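Local structure of putative metal-dependent hydrolase (Bacillus subtilis, 6KNT) at residues N22-G27 against S43-K48; L94-H99 against T113-I118; S153-Y158 against E173-L178; E212-H217 against N240-G245. The protein binds zinc and calcium ions through a metallo-beta-lactamase fold and is probably a hydrolase of the short-form RNase Z-like group, perhaps acting in tRNA 3'-end processing. One frame throughout, in Å; residues are numbered along the deposited sequence.

Contact 1 of 4, residues N22-G27 against S43-K48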
loop_
_atom_site.group_PDB
_atom_site.type_symbol
_atom_site.label_atom_id
_atom_site.label_comp_id
_atom_site.label_asym_id
_atom_site.label_seq_id
_atom_site.Cartn_x
_atom_site.Cartn_y
_atom_site.Cartn_z
ATOM N N ASN A 22 0.993 8.910 7.453
ATOM C CA ASN A 22 0.745 7.924 8.498
ATOM C C ASN A 22 -0.668 7.347 8.570
ATOM O O ASN A 22 -1.021 6.684 9.554
ATOM C CB ASN A 22 1.221 8.444 9.860
ATOM C CG ASN A 22 2.677 8.811 9.830
ATOM O OD1 ASN A 22 3.542 7.941 9.658
ATOM N ND2 ASN A 22 2.968 10.107 9.952
ATOM N N GLU A 23 -1.465 7.572 7.529
ATOM C CA GLU A 23 -2.829 7.082 7.544
ATOM C C GLU A 23 -2.994 6.105 6.396
ATOM O O GLU A 23 -2.001 5.590 5.886
ATOM C CB GLU A 23 -3.830 8.240 7.507
ATOM C CG GLU A 23 -3.658 9.285 8.665
ATOM C CD GLU A 23 -3.720 8.678 10.082
ATOM O OE1 GLU A 23 -4.457 7.684 10.313
ATOM O OE2 GLU A 23 -3.035 9.210 10.986
ATOM N N ALA A 24 -4.225 5.844 5.971
ATOM C CA ALA A 24 -4.437 4.779 5.014
ATOM C C ALA A 24 -5.627 5.132 4.125
ATOM O O ALA A 24 -6.353 6.108 4.423
ATOM C CB ALA A 24 -4.669 3.447 5.745
ATOM N N THR A 25 -5.817 4.385 3.028
ATOM C CA THR A 25 -7.054 4.542 2.256
ATOM C C THR A 25 -8.031 3.403 2.584
ATOM O O THR A 25 -7.792 2.630 3.496
ATOM C CB THR A 25 -6.800 4.709 0.755
ATOM O OG1 THR A 25 -6.299 3.478 0.188
ATOM C CG2 THR A 25 -5.783 5.813 0.541
ATOM N N SER A 26 -9.107 3.286 1.825
ATOM C CA SER A 26 -10.235 2.429 2.192
ATOM C C SER A 26 -9.885 1.012 2.618
ATOM O O SER A 26 -9.338 0.228 1.828
ATOM C CB SER A 26 -11.229 2.372 1.035
ATOM O OG SER A 26 -11.807 3.642 0.817
ATOM N N GLY A 27 -10.190 0.696 3.874
ATOM C CA GLY A 27 -10.201 -0.694 4.348
ATOM C C GLY A 27 -10.963 -0.676 5.650
ATOM O O GLY A 27 -10.784 0.264 6.459
ATOM N N SER A 43 -4.326 1.552 0.122
ATOM C CA SER A 43 -2.955 1.873 0.445
ATOM C C SER A 43 -2.737 1.909 1.951
ATOM O O SER A 43 -3.521 2.552 2.696
ATOM C CB SER A 43 -2.608 3.232 -0.148
ATOM O OG SER A 43 -1.231 3.508 0.054
ATOM N N ALA A 44 -1.672 1.241 2.391
ATOM C CA ALA A 44 -1.322 1.111 3.823
ATOM C C ALA A 44 -2.367 0.369 4.640
ATOM O O ALA A 44 -2.290 0.331 5.871
ATOM C CB ALA A 44 -1.008 2.469 4.460
ATOM N N VAL A 45 -3.357 -0.215 3.983
ATOM C CA VAL A 45 -4.356 -0.995 4.711
ATOM C C VAL A 45 -3.775 -2.220 5.447
ATOM O O VAL A 45 -4.066 -2.392 6.626
ATOM C CB VAL A 45 -5.540 -1.354 3.834
ATOM C CG1 VAL A 45 -6.445 -2.361 4.517
ATOM C CG2 VAL A 45 -6.306 -0.094 3.556
ATOM N N LEU A 46 -2.929 -3.025 4.798
ATOM C CA LEU A 46 -2.387 -4.227 5.462
ATOM C C LEU A 46 -1.531 -3.890 6.684
ATOM O O LEU A 46 -1.698 -4.457 7.767
ATOM C CB LEU A 46 -1.561 -5.072 4.501
ATOM C CG LEU A 46 -2.263 -5.818 3.388
ATOM C CD1 LEU A 46 -1.203 -6.590 2.646
ATOM C CD2 LEU A 46 -3.364 -6.781 3.950
ATOM N N SER A 47 -0.604 -2.979 6.490
ATOM C CA SER A 47 0.207 -2.475 7.560
ATOM C C SER A 47 -0.623 -2.186 8.803
ATOM O O SER A 47 -0.234 -2.560 9.911
ATOM C CB SER A 47 0.902 -1.187 7.102
ATOM O OG SER A 47 1.871 -0.791 8.059
ATOM N N LYS A 48 -1.759 -1.504 8.624
ATOM C CA LYS A 48 -2.598 -1.158 9.761
ATOM C C LYS A 48 -3.370 -2.385 10.204
ATOM O O LYS A 48 -3.444 -2.670 11.390
ATOM C CB LYS A 48 -3.613 -0.067 9.416
ATOM C CG LYS A 48 -3.074 1.247 8.894
ATOM C CD LYS A 48 -2.525 2.090 9.995
ATOM C CE LYS A 48 -2.374 3.547 9.512
ATOM N NZ LYS A 48 -1.497 4.300 10.481
#
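In this metallo-beta-lactamase fold the loop 22-27, which leads into strand 27-32 beside the zinc site, is fastened here to the start of helix 45-49. Two hydrogen bonds join Thr-25 to Ser-43. Thr-25 N donates a hydrogen bond to Ser-43 O at 3.0 Å. In return Ser-43 N donates to the hydroxyl Thr-25 OG1 at 2.8 Å, with 145° at the hydrogen. That hydroxyl stands between its own backbone N and carbonyl carbon (chi1 69°), where it can meet Ser-43 N; it also bonds Asp-69 O. Ala-24 points its CB at the helix start, 4.0 Å from Ala-44 CB. Val-45 lies further along, and its CG2 rests against the carbonyl oxygens of Thr-25 and Ser-26. At the far end the side chain of Lys-48, bent at chi2, passes Ala-24 and brings NZ to Asn-22 O at 2.6 Å. Glu-23 OE1 is 4.5 Å from Lys-48 NZ, too far for a salt bridge. Ser-43 OG bonds Asp-73 of the second subunit. The polar bonds thus hold the last part of the loop at two places, Asn-22 and Thr-25. The nearby carboxylate of Glu-23 may partly offset the lysine charge.

Contact 2 of 4, residues L94-H99 against T113-I118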
loop_
_atom_site.group_PDB
_atom_site.type_symbol
_atom_site.label_atom_id
_atom_site.label_comp_id
_atom_site.label_asym_id
_atom_site.label_seq_id
_atom_site.Cartn_x
_atom_site.Cartn_y
_atom_site.Cartn_z
ATOM N N LEU A 94 -7.335 -17.950 0.823
ATOM C CA LEU A 94 -8.101 -16.755 1.182
ATOM C C LEU A 94 -9.058 -16.306 0.049
ATOM O O LEU A 94 -8.628 -15.901 -1.032
ATOM C CB LEU A 94 -7.175 -15.598 1.592
ATOM C CG LEU A 94 -7.811 -14.214 1.890
ATOM C CD1 LEU A 94 -8.726 -14.263 3.111
ATOM C CD2 LEU A 94 -6.752 -13.108 2.081
ATOM N N PRO A 95 -10.376 -16.400 0.287
ATOM C CA PRO A 95 -11.221 -15.933 -0.790
ATOM C C PRO A 95 -11.260 -14.417 -0.846
ATOM O O PRO A 95 -11.389 -13.741 0.185
ATOM C CB PRO A 95 -12.600 -16.508 -0.442
ATOM C CG PRO A 95 -12.545 -16.807 1.033
ATOM C CD PRO A 95 -11.113 -17.154 1.316
ATOM N N ILE A 96 -11.144 -13.883 -2.056
ATOM C CA ILE A 96 -11.344 -12.465 -2.285
ATOM C C ILE A 96 -12.533 -12.305 -3.233
ATOM O O ILE A 96 -12.481 -12.726 -4.397
ATOM C CB ILE A 96 -10.101 -11.834 -2.917
ATOM C CG1 ILE A 96 -8.845 -12.147 -2.075
ATOM C CG2 ILE A 96 -10.313 -10.333 -3.101
ATOM C CD1 ILE A 96 -7.501 -11.663 -2.733
ATOM N N TYR A 97 -13.618 -11.733 -2.732
ATOM C CA TYR A 97 -14.808 -11.503 -3.548
ATOM C C TYR A 97 -14.731 -10.163 -4.303
ATOM O O TYR A 97 -14.343 -9.136 -3.730
ATOM C CB TYR A 97 -16.031 -11.504 -2.659
ATOM C CG TYR A 97 -16.238 -12.799 -1.906
ATOM C CD1 TYR A 97 -16.937 -13.865 -2.498
ATOM C CD2 TYR A 97 -15.791 -12.952 -0.594
ATOM C CE1 TYR A 97 -17.161 -15.042 -1.820
ATOM C CE2 TYR A 97 -16.020 -14.160 0.113
ATOM C CZ TYR A 97 -16.704 -15.189 -0.516
ATOM O OH TYR A 97 -16.951 -16.387 0.136
ATOM N N GLY A 98 -15.067 -10.176 -5.592
ATOM C CA GLY A 98 -15.202 -8.927 -6.354
ATOM C C GLY A 98 -16.193 -9.154 -7.486
ATOM O O GLY A 98 -16.710 -10.286 -7.661
ATOM N N HIS A 99 -16.484 -8.109 -8.255
ATOM C CA HIS A 99 -17.301 -8.299 -9.433
ATOM C C HIS A 99 -16.375 -8.750 -10.557
ATOM O O HIS A 99 -15.179 -8.381 -10.579
ATOM C CB HIS A 99 -18.118 -7.044 -9.786
ATOM C CG HIS A 99 -17.301 -5.897 -10.300
ATOM N ND1 HIS A 99 -16.991 -5.745 -11.635
ATOM C CD2 HIS A 99 -16.758 -4.826 -9.663
ATOM C CE1 HIS A 99 -16.272 -4.646 -11.794
ATOM N NE2 HIS A 99 -16.107 -4.075 -10.615
ATOM N N THR A 113 -2.418 -21.137 -5.020
ATOM C CA THR A 113 -3.427 -21.710 -4.090
ATOM C C THR A 113 -3.633 -20.814 -2.870
ATOM O O THR A 113 -4.212 -21.253 -1.872
ATOM C CB THR A 113 -2.983 -23.095 -3.520
ATOM O OG1 THR A 113 -1.634 -22.988 -3.022
ATOM C CG2 THR A 113 -3.024 -24.202 -4.602
ATOM N N HIS A 114 -3.160 -19.565 -2.943
ATOM C CA HIS A 114 -3.070 -18.722 -1.756
ATOM C C HIS A 114 -4.234 -17.777 -1.598
ATOM O O HIS A 114 -4.701 -17.538 -0.483
ATOM C CB HIS A 114 -1.744 -17.955 -1.738
ATOM C CG HIS A 114 -0.539 -18.845 -1.829
ATOM N ND1 HIS A 114 -0.281 -19.840 -0.910
ATOM C CD2 HIS A 114 0.476 -18.884 -2.727
ATOM C CE1 HIS A 114 0.836 -20.464 -1.250
ATOM N NE2 HIS A 114 1.316 -19.905 -2.347
ATOM N N THR A 115 -4.681 -17.208 -2.711
ATOM C CA THR A 115 -5.918 -16.445 -2.709
ATOM C C THR A 115 -6.716 -16.897 -3.902
ATOM O O THR A 115 -6.167 -17.404 -4.876
ATOM C CB THR A 115 -5.714 -14.920 -2.756
ATOM O OG1 THR A 115 -5.317 -14.513 -4.073
ATOM C CG2 THR A 115 -4.665 -14.473 -1.740
ATOM N N LYS A 116 -8.016 -16.661 -3.829
ATOM C CA LYS A 116 -8.955 -17.200 -4.775
ATOM C C LYS A 116 -9.998 -16.133 -5.018
ATOM O O LYS A 116 -10.679 -15.688 -4.078
ATOM C CB LYS A 116 -9.596 -18.470 -4.205
ATOM C CG LYS A 116 -10.693 -19.028 -5.051
ATOM C CD LYS A 116 -10.188 -19.590 -6.363
ATOM C CE LYS A 116 -11.362 -19.971 -7.266
ATOM N NZ LYS A 116 -10.949 -20.682 -8.526
ATOM N N GLY A 117 -10.119 -15.724 -6.279
ATOM C CA GLY A 117 -11.118 -14.738 -6.647
ATOM C C GLY A 117 -12.468 -15.401 -6.717
ATOM O O GLY A 117 -12.588 -16.434 -7.324
ATOM N N ILE A 118 -13.477 -14.842 -6.056
ATOM C CA ILE A 118 -14.832 -15.359 -6.192
ATOM C C ILE A 118 -15.753 -14.222 -6.589
ATOM O O ILE A 118 -15.822 -13.200 -5.889
ATOM C CB ILE A 118 -15.352 -16.046 -4.927
ATOM C CG1 ILE A 118 -14.359 -17.110 -4.415
ATOM C CG2 ILE A 118 -16.793 -16.671 -5.174
ATOM C CD1 ILE A 118 -14.894 -17.883 -3.186
#
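Tyr-97 and Ile-118 lie side by side and point the same way from two parallel strands. The tyrosine ring is set obliquely to the isoleucine: Tyr-97 CD1 is 3.6 Å from Ile-118 CB, and Tyr-97 CE1 is 3.7 Å from Ile-118 CG2. The delta carbon of Ile-118 reaches back along the same face, so Ile-118 CD1 meets Pro-95 CB at 3.8 Å. On the other face Ile-96 crosses Thr-115 at a slant. Its CG1 branch is anti to the carbonyl carbon (chi1 -53°), and Ile-96 CD1 ends 3.7 Å from Thr-115 CB. The hydroxyl of Thr-115 is engaged by Leu-109 O and Gln-78. Between the faces the backbones exchange five hydrogen bonds, from Leu-94 N to His-114 O through to Gly-98 N to Ile-118 O. The shortest is Ile-96 N to Lys-116 O, 2.8 Å. A classic beta bulge at His-114 and Thr-115 opens the second strand. The pair belongs to the beta-alpha-beta unit with helix 103-107, and strand 115-119 is the edge of its sheet within the chain. The join is therefore polar along the backbones and apolar across the side chains, with no charged pair between them.

Contact 3 of 4, residues S153-Y158 against E173-L178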
loop_
_atom_site.group_PDB
_atom_site.type_symbol
_atom_site.label_atom_id
_atom_site.label_comp_id
_atom_site.label_asym_id
_atom_site.label_seq_id
_atom_site.Cartn_x
_atom_site.Cartn_y
_atom_site.Cartn_z
ATOM N N SER A 153 -28.684 -9.561 13.237
ATOM C CA SER A 153 -29.193 -8.723 14.342
ATOM C C SER A 153 -28.899 -7.277 14.106
ATOM O O SER A 153 -29.641 -6.418 14.579
ATOM C CB SER A 153 -28.561 -9.084 15.693
ATOM O OG SER A 153 -28.170 -10.429 15.699
ATOM N N HIS A 154 -27.764 -7.017 13.461
ATOM C CA HIS A 154 -27.362 -5.663 13.125
ATOM C C HIS A 154 -27.011 -5.568 11.640
ATOM O O HIS A 154 -26.704 -6.595 10.988
ATOM C CB HIS A 154 -26.221 -5.190 14.022
ATOM C CG HIS A 154 -26.628 -5.078 15.449
ATOM N ND1 HIS A 154 -26.640 -6.162 16.301
ATOM C CD2 HIS A 154 -27.136 -4.037 16.153
ATOM C CE1 HIS A 154 -27.107 -5.786 17.480
ATOM N NE2 HIS A 154 -27.415 -4.502 17.417
ATOM N N THR A 155 -27.096 -4.345 11.122
ATOM C CA THR A 155 -26.875 -4.072 9.715
ATOM C C THR A 155 -26.019 -2.840 9.610
ATOM O O THR A 155 -26.255 -1.830 10.288
ATOM C CB THR A 155 -28.201 -3.871 8.969
ATOM O OG1 THR A 155 -28.908 -5.125 8.930
ATOM C CG2 THR A 155 -27.978 -3.355 7.544
ATOM N N VAL A 156 -24.983 -2.960 8.803
ATOM C CA VAL A 156 -24.107 -1.873 8.499
ATOM C C VAL A 156 -24.116 -1.745 6.986
ATOM O O VAL A 156 -23.969 -2.762 6.272
ATOM C CB VAL A 156 -22.679 -2.168 8.982
ATOM C CG1 VAL A 156 -21.749 -1.043 8.554
ATOM C CG2 VAL A 156 -22.658 -2.397 10.538
ATOM N N VAL A 157 -24.322 -0.515 6.508
ATOM C CA VAL A 157 -24.245 -0.199 5.102
ATOM C C VAL A 157 -22.978 0.590 4.802
ATOM O O VAL A 157 -22.628 1.557 5.496
ATOM C CB VAL A 157 -25.491 0.589 4.615
ATOM C CG1 VAL A 157 -25.280 1.122 3.172
ATOM C CG2 VAL A 157 -26.762 -0.274 4.686
ATOM N N TYR A 158 -22.277 0.156 3.764
ATOM C CA TYR A 158 -21.104 0.846 3.293
ATOM C C TYR A 158 -21.454 1.342 1.875
ATOM O O TYR A 158 -21.880 0.532 1.013
ATOM C CB TYR A 158 -19.969 -0.146 3.260
ATOM C CG TYR A 158 -18.703 0.315 2.551
ATOM C CD1 TYR A 158 -18.120 1.539 2.850
ATOM C CD2 TYR A 158 -18.064 -0.519 1.608
ATOM C CE1 TYR A 158 -16.944 1.943 2.221
ATOM C CE2 TYR A 158 -16.880 -0.147 0.996
ATOM C CZ TYR A 158 -16.322 1.083 1.299
ATOM O OH TYR A 158 -15.148 1.472 0.690
ATOM N N GLU A 173 -32.081 1.356 4.456
ATOM C CA GLU A 173 -33.199 1.393 5.417
ATOM C C GLU A 173 -32.910 0.725 6.754
ATOM O O GLU A 173 -32.529 -0.432 6.794
ATOM C CB GLU A 173 -34.463 0.780 4.827
ATOM C CG GLU A 173 -35.712 1.036 5.668
ATOM C CD GLU A 173 -36.959 0.360 5.103
ATOM O OE1 GLU A 173 -36.836 -0.703 4.420
ATOM O OE2 GLU A 173 -38.074 0.881 5.364
ATOM N N ASN A 174 -33.146 1.472 7.840
ATOM C CA ASN A 174 -32.905 1.044 9.223
ATOM C C ASN A 174 -31.504 0.467 9.544
ATOM O O ASN A 174 -31.338 -0.239 10.544
ATOM C CB ASN A 174 -34.001 0.087 9.720
ATOM C CG ASN A 174 -35.387 0.673 9.628
ATOM O OD1 ASN A 174 -36.358 -0.053 9.340
ATOM N ND2 ASN A 174 -35.514 1.979 9.878
ATOM N N ALA A 175 -30.500 0.762 8.725
ATOM C CA ALA A 175 -29.119 0.374 9.083
ATOM C C ALA A 175 -28.774 0.891 10.491
ATOM O O ALA A 175 -29.109 2.001 10.842
ATOM C CB ALA A 175 -28.126 0.901 8.064
ATOM N N ASP A 176 -28.129 0.074 11.303
ATOM C CA ASP A 176 -27.602 0.561 12.570
ATOM C C ASP A 176 -26.467 1.573 12.345
ATOM O O ASP A 176 -26.349 2.551 13.094
ATOM C CB ASP A 176 -27.130 -0.596 13.441
ATOM C CG ASP A 176 -28.227 -1.582 13.712
ATOM O OD1 ASP A 176 -29.093 -1.269 14.525
ATOM O OD2 ASP A 176 -28.266 -2.664 13.083
ATOM N N LEU A 177 -25.662 1.349 11.302
ATOM C CA LEU A 177 -24.547 2.227 10.970
ATOM C C LEU A 177 -24.451 2.423 9.470
ATOM O O LEU A 177 -24.490 1.467 8.683
ATOM C CB LEU A 177 -23.220 1.684 11.530
ATOM C CG LEU A 177 -21.929 2.386 11.070
ATOM C CD1 LEU A 177 -21.801 3.797 11.686
ATOM C CD2 LEU A 177 -20.701 1.530 11.383
ATOM N N LEU A 178 -24.363 3.677 9.068
ATOM C CA LEU A 178 -24.143 3.988 7.701
ATOM C C LEU A 178 -22.723 4.575 7.623
ATOM O O LEU A 178 -22.411 5.613 8.253
ATOM C CB LEU A 178 -25.199 4.976 7.196
ATOM C CG LEU A 178 -24.921 5.540 5.781
ATOM C CD1 LEU A 178 -24.900 4.427 4.715
ATOM C CD2 LEU A 178 -25.913 6.657 5.368
#
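Asp-176 reaches across to His-154 and Thr-155 from the turn before strand 177-181. Its CB lies 3.5 Å from Thr-155 O. With CG beside its own backbone N and anti to the carbonyl carbon (chi1 -58°), the carboxylate is carried toward the start of the other strand. Asp-176 CG comes 3.6 Å from His-154 CD2. At the tip, OD2 accepts a hydrogen bond from Thr-155 N at 2.8 Å, using its anti lone pair. The same OD2 touches His-154 CA and CB, while OD1 lies beside His-154 CD2. The imidazole crosses the aspartate at about a right angle, with ring and carboxylate planes 52° apart. Thr-155 O accepts two weak bonds in return, from Asp-176 N and Leu-177 N. Beyond this start the strands pair more regularly, and Val-157 N donates to Leu-177 O at 2.9 Å. Val-156 lies alongside Leu-177 on the face that Trp-248 covers. On the other face Val-157 divides its methyls: CG1 packs on Leu-178 CD1 at 3.7 Å, and CG2 on Ala-175 CB. Strand 155-158, helix 168-172 and strand 177-181 form a beta-alpha-beta unit in one of the two sheets of the metallo-beta-lactamase fold.

Contact 4 of 4, residues E212-H217 against N240-G245. With ZN (zinc ion), chain E.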
loop_
_atom_site.group_PDB
_atom_site.type_symbol
_atom_site.label_atom_id
_atom_site.label_comp_id
_atom_site.label_asym_id
_atom_site.label_seq_id
_atom_site.Cartn_x
_atom_site.Cartn_y
_atom_site.Cartn_z
ATOM N N GLU A 212 -26.909 5.776 13.133
ATOM C CA GLU A 212 -25.601 6.384 13.332
ATOM C C GLU A 212 -24.915 6.543 11.972
ATOM O O GLU A 212 -25.096 5.713 11.057
ATOM C CB GLU A 212 -24.759 5.507 14.272
ATOM C CG GLU A 212 -23.324 5.991 14.480
ATOM C CD GLU A 212 -22.583 5.273 15.625
ATOM O OE1 GLU A 212 -23.244 4.771 16.593
ATOM O OE2 GLU A 212 -21.326 5.244 15.547
ATOM N N LEU A 213 -24.133 7.600 11.838
ATOM C CA LEU A 213 -23.473 7.890 10.583
ATOM C C LEU A 213 -21.969 8.062 10.779
ATOM O O LEU A 213 -21.525 8.784 11.676
ATOM C CB LEU A 213 -24.096 9.149 9.982
ATOM C CG LEU A 213 -23.528 9.796 8.719
ATOM C CD1 LEU A 213 -23.515 8.844 7.501
ATOM C CD2 LEU A 213 -24.330 11.086 8.462
ATOM N N LEU A 214 -21.193 7.406 9.932
ATOM C CA LEU A 214 -19.745 7.540 9.926
ATOM C C LEU A 214 -19.280 8.070 8.571
ATOM O O LEU A 214 -19.553 7.449 7.541
ATOM C CB LEU A 214 -19.077 6.182 10.190
ATOM C CG LEU A 214 -17.543 6.123 10.165
ATOM C CD1 LEU A 214 -16.914 6.964 11.284
ATOM C CD2 LEU A 214 -17.089 4.684 10.254
ATOM N N LEU A 215 -18.571 9.198 8.565
ATOM C CA LEU A 215 -18.131 9.818 7.318
ATOM C C LEU A 215 -16.707 9.421 6.959
ATOM O O LEU A 215 -15.773 9.565 7.783
ATOM C CB LEU A 215 -18.236 11.347 7.412
ATOM C CG LEU A 215 -19.616 11.867 7.858
ATOM C CD1 LEU A 215 -19.555 13.354 8.050
ATOM C CD2 LEU A 215 -20.739 11.471 6.864
ATOM N N THR A 216 -16.535 8.925 5.742
ATOM C CA THR A 216 -15.262 8.340 5.352
ATOM C C THR A 216 -14.847 8.764 3.940
ATOM O O THR A 216 -15.440 9.689 3.377
ATOM C CB THR A 216 -15.313 6.816 5.479
ATOM O OG1 THR A 216 -13.986 6.305 5.504
ATOM C CG2 THR A 216 -16.111 6.182 4.294
ATOM N N HIS A 217 -13.825 8.104 3.377
ATOM C CA HIS A 217 -13.236 8.509 2.083
ATOM C C HIS A 217 -12.897 10.030 2.092
ATOM O O HIS A 217 -13.236 10.795 1.156
ATOM C CB HIS A 217 -14.197 8.157 0.942
ATOM C CG HIS A 217 -13.523 7.829 -0.352
ATOM N ND1 HIS A 217 -13.181 8.787 -1.283
ATOM C CD2 HIS A 217 -13.150 6.637 -0.879
ATOM C CE1 HIS A 217 -12.639 8.197 -2.336
ATOM N NE2 HIS A 217 -12.623 6.890 -2.122
ATOM N N ASN A 240 -19.815 10.758 13.159
ATOM C CA ASN A 240 -18.357 10.818 13.406
ATOM C C ASN A 240 -17.556 10.839 12.129
ATOM O O ASN A 240 -18.002 10.354 11.093
ATOM C CB ASN A 240 -17.864 9.639 14.247
ATOM C CG ASN A 240 -18.490 9.598 15.584
ATOM O OD1 ASN A 240 -18.033 10.261 16.504
ATOM N ND2 ASN A 240 -19.557 8.834 15.715
ATOM N N ILE A 241 -16.367 11.404 12.226
ATOM C CA ILE A 241 -15.397 11.345 11.176
ATOM C C ILE A 241 -14.608 10.050 11.348
ATOM O O ILE A 241 -14.106 9.778 12.405
ATOM C CB ILE A 241 -14.452 12.563 11.253
ATOM C CG1 ILE A 241 -15.261 13.853 11.138
ATOM C CG2 ILE A 241 -13.372 12.476 10.148
ATOM C CD1 ILE A 241 -16.040 13.985 9.822
ATOM N N ALA A 242 -14.508 9.251 10.299
ATOM C CA ALA A 242 -13.688 8.055 10.343
ATOM C C ALA A 242 -12.202 8.378 10.631
ATOM O O ALA A 242 -11.697 9.430 10.215
ATOM C CB ALA A 242 -13.820 7.315 9.026
ATOM N N LYS A 243 -11.529 7.477 11.351
ATOM C CA LYS A 243 -10.072 7.427 11.376
ATOM C C LYS A 243 -9.634 5.992 11.584
ATOM O O LYS A 243 -10.418 5.186 12.076
ATOM C CB LYS A 243 -9.526 8.297 12.507
ATOM C CG LYS A 243 -10.289 8.127 13.777
ATOM C CD LYS A 243 -9.461 8.548 14.985
ATOM C CE LYS A 243 -10.077 7.974 16.286
ATOM N NZ LYS A 243 -10.953 8.992 16.965
ATOM N N SER A 244 -8.383 5.677 11.249
ATOM C CA SER A 244 -7.809 4.362 11.553
ATOM C C SER A 244 -8.002 4.093 13.036
ATOM O O SER A 244 -7.637 4.937 13.859
ATOM C CB SER A 244 -6.316 4.351 11.236
ATOM O OG SER A 244 -6.071 4.427 9.835
ATOM N N GLY A 245 -8.607 2.946 13.365
ATOM C CA GLY A 245 -8.801 2.526 14.751
ATOM C C GLY A 245 -10.181 2.818 15.319
ATOM O O GLY A 245 -10.530 2.348 16.426
HETATM ZN ZN ZN E . -12.210 5.514 -3.659
HETATM O O HOH W 1 -20.080 7.008 13.737
#
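Leu-215 bonds through its backbone to Asn-240 and Ala-242, on either side of Ile-241. Leu-215 N donates to Asn-240 O at 2.8 Å and almost straight, 176° at the hydrogen. Leu-215 O takes Ala-242 N, also at 2.8 Å. Asn-240 N adds a bond to Leu-213 O. Side chains fill in on both faces. Leu-214 CD1 lies over the backbone of Ala-242 and 3.8 Å from its CB. On the other face Leu-215 and Ile-241 slant past each other, with their CD1 atoms 4.0 Å apart. Glu-212 and Asn-240 are not hydrogen-bonded to each other. A water joins them, donating hydrogen bonds to Glu-212 OE2 and Leu-213 O and accepting one from Asn-240 ND2 at 2.7 Å. Further out, Thr-216 OG1 packs on Ala-242 CB and bonds Tyr-28 OH. The next residue, His-217, leaves the strand and binds a zinc ion through NE2 at 2.1 Å; His-70 and Asp-161 bind the same ion. The zinc ligand thus sits just past the C-terminal end of the strand. Strand 212-216 lies between 177-181 and 238-241, all parallel. Helix 224-232 covers Leu-215 and Ile-241, and helix 198-208 packs on Leu-213 and Leu-215.

In the fold
The four contacts follow in series along the chain; none nests in or crosses another. Contact 1 closes a loop of two strands, 27-32 and 35-39. Contact 2 closes the helix-bearing connection at the far edge of the same first sheet. Contacts 3 and 4 close two further beta-alpha-beta connections in the second sheet. They lie side by side in it, through strand 177-181 of contact 3 and strand 212-216 of contact 4. Contact 1 reaches across to both: Ser-26 packs near Tyr-158 of contact 3. Contacts 1 and 4 meet twice, beside the zinc at Ser-26 and His-217, and away from it where Ser-244 packs on Glu-23 and Lys-48. Contact 2 touches none of the others.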